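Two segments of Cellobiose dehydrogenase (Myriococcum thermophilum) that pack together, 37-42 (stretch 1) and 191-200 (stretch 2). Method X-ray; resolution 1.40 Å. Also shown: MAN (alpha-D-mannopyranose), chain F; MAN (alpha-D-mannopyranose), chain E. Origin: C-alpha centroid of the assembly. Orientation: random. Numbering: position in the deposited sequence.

Stretch 1 37-42: VALPSD
Stretch 2, residues 191-200: AASPSYTDWA

How do the two backbones meet? V37 and A38 are extended strand, and L39 (phi/psi -125/159) bridges A192, CA to CA 4.7 Å, as a single bridge. Across it L39 N donates to A191 O at 2.7 Å, short but bent to 139° at the hydrogen, while A192 CA lies 3.5 Å from L39 O in a CA-H...O contact. Farther along, S41 CA sits 4.6 Å from S193 CA.

What role does water play? Water 1 donates to L39 O (2.6 Å) and accepts a weak bond from S193 N (2.9 Å), joining backbones whose own L39 O and S193 N stand 3.6 Å apart. Water 2 donates to S41 O at 2.6 Å.

Which side chains pack? Y196 (chi1 t, chi2 89°) points toward stretch 1; P40 CD lies 3.9 Å from its ring centroid, 13° off the normal, a CH-pi contact over the face. A38 O meets the ring edge, 3.4 Å from Y196 CE1. L39 (m, t) places CD1 4.3 Å from A191 CB, and A38 CB is 4.3 Å from W199 CE3.

What shapes stretch 2? A type I turn, S193 to Y196, leads into the helix: Y196 N bonds S193 O (3.0 Å), and S195 N caps onto S193 OG (2.9 Å; S193 chi1 t). Mannoses are linked through S195 OG and T197 OG1.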

# COMPACT_ATOMS: atom_id res chain seq x y z
N VAL A 37 -2.32 7.19 -3.83
CA VAL A 37 -0.92 7.52 -4.19
C VAL A 37 -0.74 9.01 -4.50
O VAL A 37 -1.64 9.66 -5.00
CB VAL A 37 -0.36 6.69 -5.39
CG1 VAL A 37 -0.53 5.20 -5.14
CG2 VAL A 37 -0.99 7.11 -6.72
N ALA A 38 0.45 9.50 -4.16
CA ALA A 38 0.98 10.78 -4.66
C ALA A 38 2.28 10.44 -5.37
O ALA A 38 3.08 9.64 -4.86
CB ALA A 38 1.21 11.74 -3.51
N LEU A 39 2.51 11.07 -6.52
CA LEU A 39 3.60 10.68 -7.41
C LEU A 39 4.52 11.84 -7.75
O LEU A 39 4.13 13.00 -7.70
CB LEU A 39 3.03 10.14 -8.73
CG LEU A 39 2.03 8.99 -8.63
CD1 LEU A 39 1.44 8.66 -10.00
CD2 LEU A 39 2.72 7.78 -8.06
N PRO A 40 5.76 11.52 -8.17
CA PRO A 40 6.66 12.56 -8.67
C PRO A 40 6.00 13.40 -9.77
O PRO A 40 5.12 12.92 -10.49
CB PRO A 40 7.83 11.77 -9.23
CG PRO A 40 7.88 10.56 -8.31
CD PRO A 40 6.42 10.21 -8.06
N SER A 41 6.44 14.66 -9.89
CA SER A 41 5.73 15.65 -10.69
C SER A 41 5.54 15.24 -12.14
O SER A 41 4.56 15.62 -12.77
CB SER A 41 6.46 16.99 -10.62
OG SER A 41 7.71 16.93 -11.32
N ASP A 42 6.48 14.48 -12.68
CA ASP A 42 6.41 14.09 -14.08
C ASP A 42 5.92 12.68 -14.30
O ASP A 42 6.06 12.14 -15.40
CB ASP A 42 7.78 14.25 -14.75
CG ASP A 42 8.86 13.38 -14.11
OD1 ASP A 42 8.61 12.82 -13.02
OD2 ASP A 42 9.95 13.26 -14.70
N ALA A 191 -2.66 13.43 -9.07
CA ALA A 191 -1.76 12.44 -8.51
C ALA A 191 -0.28 12.83 -8.60
O ALA A 191 0.58 12.17 -8.00
CB ALA A 191 -1.98 11.09 -9.18
N ALA A 192 0.03 13.88 -9.36
CA ALA A 192 1.42 14.24 -9.60
C ALA A 192 1.56 15.71 -9.32
O ALA A 192 0.86 16.52 -9.91
CB ALA A 192 1.81 13.94 -11.05
N SER A 193 2.44 16.07 -8.39
CA SER A 193 2.55 17.47 -7.99
C SER A 193 4.00 17.91 -7.94
O SER A 193 4.87 17.12 -7.59
CB SER A 193 1.93 17.67 -6.60
OG SER A 193 2.20 18.98 -6.14
N PRO A 194 4.26 19.18 -8.28
CA PRO A 194 5.59 19.75 -8.06
C PRO A 194 5.99 19.68 -6.60
O PRO A 194 7.17 19.73 -6.27
CB PRO A 194 5.43 21.21 -8.48
CG PRO A 194 4.30 21.20 -9.45
CD PRO A 194 3.36 20.12 -8.96
N SER A 195 5.01 19.54 -5.71
CA SER A 195 5.30 19.46 -4.30
C SER A 195 5.85 18.10 -3.85
O SER A 195 6.25 17.97 -2.69
CB SER A 195 4.04 19.80 -3.49
OG SER A 195 3.61 21.13 -3.79
N TYR A 196 5.86 17.10 -4.74
CA TYR A 196 6.28 15.74 -4.34
C TYR A 196 7.56 15.66 -3.50
O TYR A 196 7.58 14.97 -2.48
CB TYR A 196 6.39 14.77 -5.53
CG TYR A 196 6.74 13.36 -5.09
CD1 TYR A 196 5.74 12.45 -4.77
CD2 TYR A 196 8.06 12.94 -4.99
CE1 TYR A 196 6.05 11.19 -4.35
CE2 TYR A 196 8.39 11.67 -4.56
CZ TYR A 196 7.37 10.78 -4.24
OH TYR A 196 7.60 9.48 -3.83
N THR A 197 8.63 16.33 -3.93
CA THR A 197 9.89 16.25 -3.20
C THR A 197 9.78 16.76 -1.77
O THR A 197 10.35 16.18 -0.84
CB THR A 197 11.05 16.96 -3.98
OG1 THR A 197 10.62 18.27 -4.36
CG2 THR A 197 11.40 16.16 -5.23
N ASP A 198 9.01 17.83 -1.56
CA ASP A 198 8.79 18.36 -0.22
C ASP A 198 8.02 17.35 0.63
O ASP A 198 8.31 17.13 1.81
CB ASP A 198 7.99 19.67 -0.28
CG ASP A 198 8.79 20.82 -0.86
OD1 ASP A 198 10.04 20.77 -0.84
OD2 ASP A 198 8.16 21.79 -1.32
N TRP A 199 7.03 16.76 0.00
CA TRP A 199 6.19 15.77 0.67
C TRP A 199 7.01 14.54 1.06
O TRP A 199 6.90 14.04 2.18
CB TRP A 199 5.04 15.38 -0.25
CG TRP A 199 4.04 16.47 -0.43
CD1 TRP A 199 3.88 17.58 0.35
CD2 TRP A 199 3.04 16.54 -1.45
NE1 TRP A 199 2.84 18.34 -0.13
CE2 TRP A 199 2.30 17.72 -1.23
CE3 TRP A 199 2.68 15.70 -2.51
CZ2 TRP A 199 1.24 18.10 -2.04
CZ3 TRP A 199 1.63 16.08 -3.32
CH2 TRP A 199 0.91 17.26 -3.07
N ALA A 200 7.84 14.06 0.13
CA ALA A 200 8.66 12.88 0.38
C ALA A 200 9.63 13.10 1.55
O ALA A 200 9.95 12.16 2.30
CB ALA A 200 9.40 12.46 -0.89
C1 MAN F . 11.39 19.30 -3.72
C2 MAN F . 10.44 20.54 -3.93
C3 MAN F . 10.40 21.00 -5.39
C4 MAN F . 11.80 21.07 -5.96
C5 MAN F . 12.46 19.71 -5.79
C6 MAN F . 13.81 19.61 -6.44
O2 MAN F . 10.88 21.69 -3.19
O3 MAN F . 9.76 22.28 -5.54
O4 MAN F . 11.75 21.40 -7.34
O5 MAN F . 12.61 19.44 -4.38
O6 MAN F . 13.66 18.71 -7.54
C1 MAN E . 2.29 21.37 -3.23
C2 MAN E . 2.08 22.71 -4.04
C3 MAN E . 2.71 23.96 -3.38
C4 MAN E . 2.83 23.86 -1.84
C5 MAN E . 3.38 22.48 -1.47
C6 MAN E . 3.73 22.29 -0.00
O2 MAN E . 0.69 23.01 -4.23
O3 MAN E . 1.96 25.12 -3.71
O4 MAN E . 3.68 24.87 -1.33
O5 MAN E . 2.36 21.54 -1.84
O6 MAN E . 2.52 22.27 0.75
O HOH W 1 2.64 14.37 -6.09
O HOH W 2 3.42 17.79 -11.87